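Local coordinates for TATA-box-binding protein (Methanococcus jannaschii, PDB 2Z8U) that probably activates archaeal transcription by RNA polymerase as a general factor that binds the TATA box close to the site of initiation, at residues B[59-64]-B[85-90]; B[34-39]-B[94-99]; B[13-18]-B[169-174]; B[72-75]-B[79-82]. All coordinates share one frame; numbering follows the deposited sequence.

Interaction 1 (B[59-64]-B[85-90])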
loop_
_atom_site.group_PDB
_atom_site.type_symbol
_atom_site.label_atom_id
_atom_site.label_comp_id
_atom_site.label_asym_id
_atom_site.label_seq_id
_atom_site.Cartn_x
_atom_site.Cartn_y
_atom_site.Cartn_z
ATOM N N VAL B 59 -5.065 -17.437 -37.164
ATOM C CA VAL B 59 -4.619 -16.159 -36.605
ATOM C C VAL B 59 -5.820 -15.224 -36.440
ATOM O O VAL B 59 -6.812 -15.346 -37.162
ATOM C CB VAL B 59 -3.512 -15.471 -37.467
ATOM C CG1 VAL B 59 -2.262 -16.350 -37.607
ATOM C CG2 VAL B 59 -4.042 -15.079 -38.842
ATOM N N ALA B 60 -5.715 -14.290 -35.498
ATOM C CA ALA B 60 -6.773 -13.336 -35.242
ATOM C C ALA B 60 -6.204 -11.922 -35.291
ATOM O O ALA B 60 -5.062 -11.682 -34.873
ATOM C CB ALA B 60 -7.412 -13.604 -33.880
ATOM N N LEU B 61 -7.007 -11.000 -35.794
ATOM C CA LEU B 61 -6.590 -9.605 -35.886
ATOM C C LEU B 61 -7.606 -8.735 -35.165
ATOM O O LEU B 61 -8.810 -8.995 -35.227
ATOM C CB LEU B 61 -6.473 -9.166 -37.358
ATOM C CG LEU B 61 -5.411 -9.841 -38.254
ATOM C CD1 LEU B 61 -5.974 -11.068 -38.966
ATOM C CD2 LEU B 61 -4.954 -8.855 -39.287
ATOM N N LEU B 62 -7.105 -7.707 -34.486
ATOM C CA LEU B 62 -7.919 -6.689 -33.870
ATOM C C LEU B 62 -7.577 -5.399 -34.586
ATOM O O LEU B 62 -6.401 -5.013 -34.654
ATOM C CB LEU B 62 -7.629 -6.585 -32.366
ATOM C CG LEU B 62 -8.253 -5.437 -31.547
ATOM C CD1 LEU B 62 -9.770 -5.424 -31.590
ATOM C CD2 LEU B 62 -7.761 -5.502 -30.100
ATOM N N ILE B 63 -8.595 -4.783 -35.192
ATOM C CA ILE B 63 -8.382 -3.587 -35.995
ATOM C C ILE B 63 -9.107 -2.380 -35.392
ATOM O O ILE B 63 -10.309 -2.449 -35.139
ATOM C CB ILE B 63 -8.877 -3.772 -37.452
ATOM C CG1 ILE B 63 -8.326 -5.074 -38.062
ATOM C CG2 ILE B 63 -8.525 -2.523 -38.288
ATOM C CD1 ILE B 63 -8.829 -5.387 -39.456
ATOM N N PHE B 64 -8.383 -1.272 -35.223
ATOM C CA PHE B 64 -8.975 -0.047 -34.680
ATOM C C PHE B 64 -9.178 1.025 -35.763
ATOM O O PHE B 64 -8.518 0.994 -36.800
ATOM C CB PHE B 64 -8.083 0.487 -33.552
ATOM C CG PHE B 64 -8.126 -0.345 -32.294
ATOM C CD1 PHE B 64 -9.219 -0.261 -31.424
ATOM C CD2 PHE B 64 -7.088 -1.198 -31.977
ATOM C CE1 PHE B 64 -9.266 -1.022 -30.250
ATOM C CE2 PHE B 64 -7.116 -1.962 -30.796
ATOM C CZ PHE B 64 -8.214 -1.867 -29.933
ATOM N N LYS B 85 -1.068 -8.798 -44.680
ATOM C CA LYS B 85 -1.107 -8.310 -46.058
ATOM C C LYS B 85 -2.316 -8.833 -46.887
ATOM O O LYS B 85 -2.787 -8.170 -47.797
ATOM C CB LYS B 85 0.240 -8.488 -46.756
ATOM C CG LYS B 85 1.253 -7.389 -46.344
ATOM C CD LYS B 85 2.705 -7.777 -46.556
ATOM C CE LYS B 85 3.655 -6.527 -46.438
ATOM N NZ LYS B 85 3.811 -5.842 -45.055
ATOM N N LYS B 86 -2.802 -10.025 -46.551
ATOM C CA LYS B 86 -3.978 -10.603 -47.211
ATOM C C LYS B 86 -5.219 -9.793 -46.889
ATOM O O LYS B 86 -6.048 -9.483 -47.775
ATOM C CB LYS B 86 -4.166 -12.046 -46.740
ATOM C CG LYS B 86 -3.254 -13.033 -47.464
ATOM C CD LYS B 86 -3.480 -14.474 -47.016
ATOM C CE LYS B 86 -2.384 -15.390 -47.586
ATOM N NZ LYS B 86 -2.577 -16.796 -47.122
ATOM N N ILE B 87 -5.341 -9.444 -45.606
ATOM C CA ILE B 87 -6.426 -8.557 -45.137
ATOM C C ILE B 87 -6.327 -7.174 -45.787
ATOM O O ILE B 87 -7.348 -6.637 -46.245
ATOM C CB ILE B 87 -6.435 -8.476 -43.588
ATOM C CG1 ILE B 87 -6.644 -9.885 -42.979
ATOM C CG2 ILE B 87 -7.433 -7.430 -43.075
ATOM C CD1 ILE B 87 -8.044 -10.467 -43.119
ATOM N N ILE B 88 -5.114 -6.595 -45.803
ATOM C CA ILE B 88 -4.850 -5.301 -46.467
ATOM C C ILE B 88 -5.316 -5.302 -47.940
ATOM O O ILE B 88 -6.000 -4.381 -48.399
ATOM C CB ILE B 88 -3.327 -4.906 -46.335
ATOM C CG1 ILE B 88 -3.026 -4.531 -44.872
ATOM C CG2 ILE B 88 -2.931 -3.783 -47.334
ATOM C CD1 ILE B 88 -1.572 -4.195 -44.588
ATOM N N LYS B 89 -4.948 -6.351 -48.668
ATOM C CA LYS B 89 -5.385 -6.490 -50.065
ATOM C C LYS B 89 -6.907 -6.450 -50.185
ATOM O O LYS B 89 -7.434 -5.789 -51.068
ATOM C CB LYS B 89 -4.843 -7.765 -50.678
ATOM C CG LYS B 89 -5.307 -8.009 -52.104
ATOM C CD LYS B 89 -4.548 -9.187 -52.690
ATOM C CE LYS B 89 -4.862 -9.355 -54.169
ATOM N NZ LYS B 89 -6.315 -9.387 -54.471
ATOM N N GLU B 90 -7.622 -7.165 -49.320
ATOM C CA GLU B 90 -9.092 -7.120 -49.381
ATOM C C GLU B 90 -9.621 -5.722 -49.169
ATOM O O GLU B 90 -10.480 -5.254 -49.915
ATOM C CB GLU B 90 -9.723 -8.027 -48.336
ATOM C CG GLU B 90 -9.529 -9.496 -48.575
ATOM C CD GLU B 90 -10.198 -10.260 -47.465
ATOM O OE1 GLU B 90 -11.444 -10.257 -47.415
ATOM O OE2 GLU B 90 -9.489 -10.831 -46.632
#
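In the saddle fold of the TATA-box-binding protein, long helices cover the convex face of a curved antiparallel sheet, and in the first repeat Leu61 and Ile63 of strand 59-63 meet Ile87 of helix 77-94. The CA atoms of Leu61 and Ile87 are 9.3 Å apart, an ordinary spacing for a helix on a sheet, filled by the branched side chains. The two chains run past one another in opposite senses, and Leu61 CD2 comes to rest 4.2 Å from Ile87 CG1. The other branch of Ile87 serves the next inward-facing strand position, its CG2 lying 4.4 Å from Ile63 CD1. This division follows from chi1 of Ile87 (-60°), which sets CG1 beside the backbone N and CG2 anti to it. Leu54, Val69 and Ile84 also pack on Leu61 and extend the same apolar layer. Ala60 and Leu62, which alternate with the inward pair, instead pack on Leu126 of the second subunit. All three touching residues are buried and only methyl and methylene groups meet, at the long end of van der Waals range, which implies adhesion by dispersion and exclusion of water, with little directional constraint on how strand and helix are set.

Interaction 2 (B[34-39]-B[94-99])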
loop_
_atom_site.group_PDB
_atom_site.type_symbol
_atom_site.label_atom_id
_atom_site.label_comp_id
_atom_site.label_asym_id
_atom_site.label_seq_id
_atom_site.Cartn_x
_atom_site.Cartn_y
_atom_site.Cartn_z
ATOM N N ALA B 34 -16.123 -4.449 -41.749
ATOM C CA ALA B 34 -17.010 -5.554 -41.383
ATOM C C ALA B 34 -17.874 -6.050 -42.546
ATOM O O ALA B 34 -18.239 -7.233 -42.597
ATOM C CB ALA B 34 -17.871 -5.167 -40.185
ATOM N N MET B 35 -18.193 -5.162 -43.488
ATOM C CA MET B 35 -18.928 -5.570 -44.691
ATOM C C MET B 35 -18.144 -6.514 -45.599
ATOM O O MET B 35 -18.729 -7.253 -46.378
ATOM C CB MET B 35 -19.347 -4.361 -45.515
ATOM C CG MET B 35 -20.418 -3.536 -44.863
ATOM S SD MET B 35 -20.779 -2.132 -45.913
ATOM C CE MET B 35 -22.098 -1.375 -45.040
ATOM N N ILE B 36 -16.829 -6.491 -45.518
ATOM C CA ILE B 36 -16.085 -7.316 -46.466
ATOM C C ILE B 36 -15.277 -8.441 -45.850
ATOM O O ILE B 36 -15.103 -9.481 -46.488
ATOM C CB ILE B 36 -15.227 -6.480 -47.433
ATOM C CG1 ILE B 36 -14.250 -5.618 -46.655
ATOM C CG2 ILE B 36 -16.138 -5.682 -48.417
ATOM C CD1 ILE B 36 -13.294 -4.814 -47.492
ATOM N N LEU B 37 -14.780 -8.262 -44.635
ATOM C CA LEU B 37 -14.088 -9.369 -43.979
ATOM C C LEU B 37 -15.068 -10.430 -43.508
ATOM O O LEU B 37 -16.003 -10.135 -42.771
ATOM C CB LEU B 37 -13.239 -8.900 -42.805
ATOM C CG LEU B 37 -12.129 -7.901 -43.106
ATOM C CD1 LEU B 37 -11.301 -7.696 -41.843
ATOM C CD2 LEU B 37 -11.258 -8.367 -44.269
ATOM N N GLU B 38 -14.835 -11.664 -43.937
ATOM C CA GLU B 38 -15.563 -12.801 -43.386
ATOM C C GLU B 38 -15.027 -13.081 -41.981
ATOM O O GLU B 38 -13.844 -12.867 -41.717
ATOM C CB GLU B 38 -15.404 -14.029 -44.287
ATOM C CG GLU B 38 -16.125 -13.924 -45.640
ATOM C CD GLU B 38 -17.641 -14.056 -45.547
ATOM O OE1 GLU B 38 -18.130 -14.947 -44.809
ATOM O OE2 GLU B 38 -18.351 -13.274 -46.232
ATOM N N ASN B 39 -15.900 -13.527 -41.080
ATOM C CA ASN B 39 -15.507 -13.868 -39.709
ATOM C C ASN B 39 -15.240 -12.640 -38.840
ATOM O O ASN B 39 -14.466 -12.725 -37.871
ATOM C CB ASN B 39 -14.249 -14.758 -39.701
ATOM C CG ASN B 39 -14.441 -16.071 -40.443
ATOM O OD1 ASN B 39 -13.482 -16.637 -40.967
ATOM N ND2 ASN B 39 -15.674 -16.564 -40.486
ATOM N N ALA B 94 -11.485 -3.374 -51.788
ATOM C CA ALA B 94 -12.765 -2.779 -51.416
ATOM C C ALA B 94 -12.822 -1.259 -51.556
ATOM O O ALA B 94 -13.898 -0.684 -51.496
ATOM C CB ALA B 94 -13.169 -3.186 -50.007
ATOM N N GLY B 95 -11.681 -0.625 -51.794
ATOM C CA GLY B 95 -11.636 0.822 -51.938
ATOM C C GLY B 95 -11.380 1.514 -50.604
ATOM O O GLY B 95 -11.565 2.724 -50.484
ATOM N N ILE B 96 -10.969 0.744 -49.601
ATOM C CA ILE B 96 -10.645 1.311 -48.289
ATOM C C ILE B 96 -9.192 1.717 -48.279
ATOM O O ILE B 96 -8.305 0.938 -48.657
ATOM C CB ILE B 96 -10.971 0.340 -47.112
ATOM C CG1 ILE B 96 -12.487 0.188 -46.969
ATOM C CG2 ILE B 96 -10.406 0.894 -45.808
ATOM C CD1 ILE B 96 -12.985 -1.188 -46.517
ATOM N N ASP B 97 -8.945 2.949 -47.865
ATOM C CA ASP B 97 -7.620 3.500 -47.906
ATOM C C ASP B 97 -6.705 2.848 -46.857
ATOM O O ASP B 97 -6.925 3.027 -45.662
ATOM C CB ASP B 97 -7.668 4.997 -47.663
ATOM C CG ASP B 97 -6.343 5.653 -47.925
ATOM O OD1 ASP B 97 -5.588 5.128 -48.770
ATOM O OD2 ASP B 97 -6.042 6.683 -47.282
ATOM N N VAL B 98 -5.690 2.117 -47.326
ATOM C CA VAL B 98 -4.742 1.390 -46.448
ATOM C C VAL B 98 -3.294 1.549 -46.887
ATOM O O VAL B 98 -3.012 1.858 -48.041
ATOM C CB VAL B 98 -5.101 -0.133 -46.274
ATOM C CG1 VAL B 98 -6.373 -0.313 -45.468
ATOM C CG2 VAL B 98 -5.221 -0.825 -47.607
ATOM N N ILE B 99 -2.369 1.379 -45.939
ATOM C CA ILE B 99 -0.942 1.377 -46.205
ATOM C C ILE B 99 -0.644 -0.045 -46.684
ATOM O O ILE B 99 -0.995 -0.995 -46.000
ATOM C CB ILE B 99 -0.142 1.670 -44.880
ATOM C CG1 ILE B 99 -0.434 3.097 -44.379
ATOM C CG2 ILE B 99 1.386 1.434 -45.037
ATOM C CD1 ILE B 99 0.170 3.420 -42.987
#
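The CA atoms of Ile36 and Ala94 approach to 7.5 Å where the C-terminal part of helix 30-36 passes the end of helix 77-94, while the chain turns out of the longer helix through a Schellman motif at Gly95 with a positive phi of 91°. That turn directs the following residues, 96-99, into the connector that leads to strand 105-114 and the second repeat of the saddle. Ile36 is the residue of 34-39 that touches the turn, meeting Ala94 before Gly95 and Ile96 after it. Its CG1 sits between the backbone N and the carbonyl carbon (chi1 58°), and the extended chain beyond carries CD1 out toward the connector. Ile96 reaches back from the other side, so that the two isoleucines meet tip to tip. Ala94 offers its methyl group to the flank of Ile36, where CB lies 4.2 Å from CG2; the still closer approach of this methyl to Ile36 CD1 is shorter than carbons can sit and is doubtful. Leu91 of helix 77-94 also touches Ile36, and it receives Leu37 as well, which packs in addition on Cys52 of strand 50-54. Further along the connector Val98 lies on Ile88, so the segment stays close to the helix it has just left. At the isoleucine tips, Ile36 CD1 is modelled 3.8 Å from Ile96 CD1, a distance that shares the uncertainty of the Ile36 methyl group.

Interaction 3 (B[13-18]-B[169-174])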
loop_
_atom_site.group_PDB
_atom_site.type_symbol
_atom_site.label_atom_id
_atom_site.label_comp_id
_atom_site.label_asym_id
_atom_site.label_seq_id
_atom_site.Cartn_x
_atom_site.Cartn_y
_atom_site.Cartn_z
ATOM N N ILE B 13 15.843 -23.067 -28.026
ATOM C CA ILE B 13 14.621 -22.275 -28.091
ATOM C C ILE B 13 13.803 -22.592 -29.345
ATOM O O ILE B 13 14.339 -22.612 -30.455
ATOM C CB ILE B 13 14.959 -20.739 -28.057
ATOM C CG1 ILE B 13 15.401 -20.298 -26.652
ATOM C CG2 ILE B 13 13.838 -19.872 -28.664
ATOM C CD1 ILE B 13 14.398 -20.566 -25.513
ATOM N N LYS B 14 12.513 -22.851 -29.153
ATOM C CA LYS B 14 11.547 -22.921 -30.254
ATOM C C LYS B 14 10.497 -21.854 -30.032
ATOM O O LYS B 14 9.912 -21.792 -28.950
ATOM C CB LYS B 14 10.885 -24.305 -30.294
ATOM C CG LYS B 14 9.702 -24.393 -31.267
ATOM C CD LYS B 14 9.285 -25.845 -31.528
ATOM C CE LYS B 14 8.218 -25.935 -32.633
ATOM N NZ LYS B 14 8.438 -24.952 -33.752
ATOM N N ILE B 15 10.256 -21.008 -31.044
ATOM C CA ILE B 15 9.217 -19.989 -30.954
ATOM C C ILE B 15 7.914 -20.676 -31.342
ATOM O O ILE B 15 7.838 -21.378 -32.370
ATOM C CB ILE B 15 9.515 -18.789 -31.877
ATOM C CG1 ILE B 15 10.896 -18.189 -31.548
ATOM C CG2 ILE B 15 8.366 -17.755 -31.840
ATOM C CD1 ILE B 15 11.035 -17.667 -30.142
ATOM N N VAL B 16 6.918 -20.548 -30.485
ATOM C CA VAL B 16 5.669 -21.265 -30.690
ATOM C C VAL B 16 4.609 -20.302 -31.183
ATOM O O VAL B 16 3.796 -20.648 -32.038
ATOM C CB VAL B 16 5.230 -22.066 -29.437
ATOM C CG1 VAL B 16 3.789 -22.537 -29.572
ATOM C CG2 VAL B 16 6.143 -23.287 -29.245
ATOM N N ASN B 17 4.636 -19.080 -30.680
ATOM C CA ASN B 17 3.757 -18.064 -31.201
ATOM C C ASN B 17 4.343 -16.668 -31.097
ATOM O O ASN B 17 5.287 -16.434 -30.360
ATOM C CB ASN B 17 2.324 -18.181 -30.608
ATOM C CG ASN B 17 2.100 -17.370 -29.320
ATOM O OD1 ASN B 17 1.552 -17.893 -28.350
ATOM N ND2 ASN B 17 2.429 -16.090 -29.335
ATOM N N VAL B 18 3.785 -15.736 -31.858
ATOM C CA VAL B 18 4.180 -14.336 -31.718
ATOM C C VAL B 18 2.923 -13.479 -31.629
ATOM O O VAL B 18 1.863 -13.909 -32.089
ATOM C CB VAL B 18 5.064 -13.853 -32.886
ATOM C CG1 VAL B 18 6.328 -14.687 -33.033
ATOM C CG2 VAL B 18 4.285 -13.822 -34.230
ATOM N N GLU B 169 16.522 -13.504 -30.190
ATOM C CA GLU B 169 17.802 -13.315 -29.476
ATOM C C GLU B 169 17.627 -13.183 -27.962
ATOM O O GLU B 169 18.393 -13.767 -27.185
ATOM C CB GLU B 169 18.580 -12.116 -30.018
ATOM C CG GLU B 169 17.735 -10.918 -30.443
ATOM C CD GLU B 169 17.300 -10.972 -31.916
ATOM O OE1 GLU B 169 17.585 -9.997 -32.648
ATOM O OE2 GLU B 169 16.664 -11.969 -32.336
ATOM N N ASP B 170 16.626 -12.413 -27.546
ATOM C CA ASP B 170 16.276 -12.349 -26.120
ATOM C C ASP B 170 15.836 -13.699 -25.551
ATOM O O ASP B 170 16.035 -13.948 -24.377
ATOM C CB ASP B 170 15.163 -11.338 -25.849
ATOM C CG ASP B 170 15.663 -9.909 -25.755
ATOM O OD1 ASP B 170 16.890 -9.679 -25.662
ATOM O OD2 ASP B 170 14.807 -9.008 -25.802
ATOM N N ALA B 171 15.196 -14.542 -26.361
ATOM C CA ALA B 171 14.752 -15.871 -25.886
ATOM C C ALA B 171 15.942 -16.739 -25.515
ATOM O O ALA B 171 15.924 -17.464 -24.499
ATOM C CB ALA B 171 13.896 -16.579 -26.956
ATOM N N LYS B 172 16.966 -16.662 -26.362
ATOM C CA LYS B 172 18.239 -17.356 -26.150
ATOM C C LYS B 172 18.933 -16.877 -24.879
ATOM O O LYS B 172 19.415 -17.689 -24.089
ATOM C CB LYS B 172 19.161 -17.147 -27.354
ATOM C CG LYS B 172 18.830 -18.010 -28.563
ATOM C CD LYS B 172 19.648 -17.571 -29.774
ATOM C CE LYS B 172 19.179 -18.268 -31.026
ATOM N NZ LYS B 172 19.881 -17.730 -32.229
ATOM N N ARG B 173 18.986 -15.560 -24.692
ATOM C CA ARG B 173 19.581 -14.939 -23.497
ATOM C C ARG B 173 18.856 -15.348 -22.211
ATOM O O ARG B 173 19.485 -15.546 -21.164
ATOM C CB ARG B 173 19.540 -13.419 -23.624
ATOM C CG ARG B 173 20.300 -12.851 -24.809
ATOM C CD ARG B 173 20.217 -11.316 -24.843
ATOM N NE ARG B 173 20.411 -10.733 -23.518
ATOM C CZ ARG B 173 19.589 -9.863 -22.933
ATOM N NH1 ARG B 173 18.494 -9.427 -23.552
ATOM N NH2 ARG B 173 19.868 -9.419 -21.716
ATOM N N ALA B 174 17.527 -15.441 -22.298
ATOM C CA ALA B 174 16.692 -15.940 -21.216
ATOM C C ALA B 174 17.001 -17.405 -20.887
ATOM O O ALA B 174 17.175 -17.760 -19.712
ATOM C CB ALA B 174 15.224 -15.781 -21.587
#
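Ile13, just ahead of strand 14-23, lies alongside Ala171 with its two branches divided between the side chain and the backbone of that helix residue. The contact sits in the middle of the saddle, where the strand of the first repeat runs antiparallel to strand 105-114 and meets helix 168-183 of the second. With chi1 at -73°, Ile13 sends CG2 anti to its own backbone N, against the Ala171 methyl group, CG2 to CB being 3.7 Å. The other branch folds over the peptide that follows: Ile13 CG1 is 3.6 Å from Ala171 O and 4.0 Å from Lys172 N, contacts of packing alone. The first bond of Ile15 does not aim at the helix, yet its end comes nearer and CD1 arrives 4.4 Å from Ala171 CB. Ala171 thus meets both Ile13 and Ile15, two residues apart in the chain, while Ile162 and Leu175 also touch Ile13. Beyond Ile15, Val16 and Asn17 both face Val110 in a classic beta bulge. Lys172 leads its amine away from the strand. Arg173 starts away from the strand, and its guanidinium meets Asp170 edge-on in its own plane, though from above the carboxylate, and has a second partner in Asp147. This bridge within the helix spans 2.7 Å from Arg173 NH1 to Asp170 OD1, with an N-H...O angle of 138°.

Interaction 4 (B[72-75]-B[79-82])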
loop_
_atom_site.group_PDB
_atom_site.type_symbol
_atom_site.label_atom_id
_atom_site.label_comp_id
_atom_site.label_asym_id
_atom_site.label_seq_id
_atom_site.Cartn_x
_atom_site.Cartn_y
_atom_site.Cartn_z
ATOM N N THR B 72 -2.621 -12.021 -33.215
ATOM C CA THR B 72 -2.236 -13.138 -32.365
ATOM C C THR B 72 -2.395 -14.434 -33.156
ATOM O O THR B 72 -3.123 -14.476 -34.146
ATOM C CB THR B 72 -3.143 -13.155 -31.092
ATOM O OG1 THR B 72 -2.657 -14.125 -30.170
ATOM C CG2 THR B 72 -4.573 -13.476 -31.451
ATOM N N GLY B 73 -1.697 -15.485 -32.726
ATOM C CA GLY B 73 -1.909 -16.815 -33.267
ATOM C C GLY B 73 -0.839 -17.293 -34.221
ATOM O O GLY B 73 -0.665 -18.508 -34.398
ATOM N N ALA B 74 -0.134 -16.355 -34.857
ATOM C CA ALA B 74 0.901 -16.708 -35.830
ATOM C C ALA B 74 2.091 -17.404 -35.157
ATOM O O ALA B 74 2.401 -17.131 -33.998
ATOM C CB ALA B 74 1.359 -15.482 -36.576
ATOM N N LYS B 75 2.738 -18.290 -35.900
ATOM C CA LYS B 75 3.885 -19.047 -35.419
ATOM C C LYS B 75 5.148 -18.179 -35.474
ATOM O O LYS B 75 6.109 -18.433 -34.750
ATOM C CB LYS B 75 4.100 -20.326 -36.248
ATOM C CG LYS B 75 2.985 -21.386 -36.177
ATOM C CD LYS B 75 3.436 -22.700 -36.863
ATOM C CE LYS B 75 2.292 -23.696 -37.008
ATOM N NZ LYS B 75 2.766 -25.076 -37.338
ATOM N N GLU B 79 4.754 -15.144 -40.731
ATOM C CA GLU B 79 3.420 -15.698 -40.917
ATOM C C GLU B 79 2.329 -14.647 -40.647
ATOM O O GLU B 79 1.332 -14.548 -41.391
ATOM C CB GLU B 79 3.182 -16.898 -40.023
ATOM C CG GLU B 79 1.778 -17.472 -40.190
ATOM C CD GLU B 79 1.603 -18.804 -39.527
ATOM O OE1 GLU B 79 1.758 -19.841 -40.210
ATOM O OE2 GLU B 79 1.332 -18.814 -38.316
ATOM N N ALA B 80 2.525 -13.895 -39.563
ATOM C CA ALA B 80 1.638 -12.799 -39.203
ATOM C C ALA B 80 1.594 -11.750 -40.315
ATOM O O ALA B 80 0.524 -11.316 -40.689
ATOM C CB ALA B 80 2.043 -12.173 -37.895
ATOM N N GLU B 81 2.753 -11.343 -40.832
ATOM C CA GLU B 81 2.789 -10.326 -41.904
ATOM C C GLU B 81 2.035 -10.777 -43.167
ATOM O O GLU B 81 1.338 -9.977 -43.821
ATOM C CB GLU B 81 4.232 -9.949 -42.249
ATOM C CG GLU B 81 4.287 -8.759 -43.258
ATOM C CD GLU B 81 5.683 -8.174 -43.399
ATOM O OE1 GLU B 81 6.535 -8.426 -42.511
ATOM O OE2 GLU B 81 5.921 -7.455 -44.395
ATOM N N ILE B 82 2.184 -12.055 -43.513
ATOM C CA ILE B 82 1.459 -12.630 -44.647
ATOM C C ILE B 82 -0.055 -12.510 -44.447
ATOM O O ILE B 82 -0.759 -12.051 -45.349
ATOM C CB ILE B 82 1.927 -14.087 -44.946
ATOM C CG1 ILE B 82 3.361 -14.042 -45.487
ATOM C CG2 ILE B 82 1.020 -14.786 -45.955
ATOM C CD1 ILE B 82 4.099 -15.381 -45.498
#
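Glu79 reaches from the first turn of helix 77-94 over Ala74 to Lys75, laying its methylenes along the Ala74 methyl group and its carboxylate against the peptide beyond. Both CB and CG of Glu79 stand 4.1 Å from Ala74 CB. The side chain is stretched out, CG anti to the backbone N (chi1 179°), and this carries OE2 to the amide of Lys75, the Lys75 N to Glu79 OE2 distance being 2.8 Å. The bond is nearly straight at 162°, although the N-H meets the oxygen from above the carboxylate plane, tilted 42° out of it. The same OE2 lies 3.3 Å from Ala74 CA and brushes CG of Lys75, whose aliphatic chain crosses Glu79 at a slant. Lys75 NZ and Glu79 OE1 remain 6.1 Å apart, so no salt bridge forms. Beneath the polar part, Ala74 CB rests 3.6 Å from Ala80 CB, a buried pair small enough to let turn and helix approach closely. Gly73, at a positive phi, turns the chain after strand 68-72, and Glu79 N is itself hydrogen-bonded to Ser76 OG. Between 72-75 and 79-82 the single hydrogen bond is Lys75 N to Glu79 OE2, beside the alanine contact. That amide, together with the nearby start of the helix, would be expected to steady the negative charge of the carboxylate, with the lysine ammonium only a distant influence.

Followed from the N terminus, the chain closes its widest loop at interaction 3, where 169-174 comes back to 13-18 and the two repeats are joined across the middle of the saddle. Interaction 2 lies within that loop, bringing 34-39 to the connector 94-99 at the outer end of the first repeat. Inside it comes interaction 1, strand 59-63 against helix 77-94, and innermost is interaction 4, the short turn into that helix. The four are concentric, with no crossing. Interaction 4 touches interactions 1 and 3, through probable hydrogen bonds of Thr72 with Ala60 and of Ala74 with Val18. Interactions 2 and 3 lie about 33 Å apart between centres.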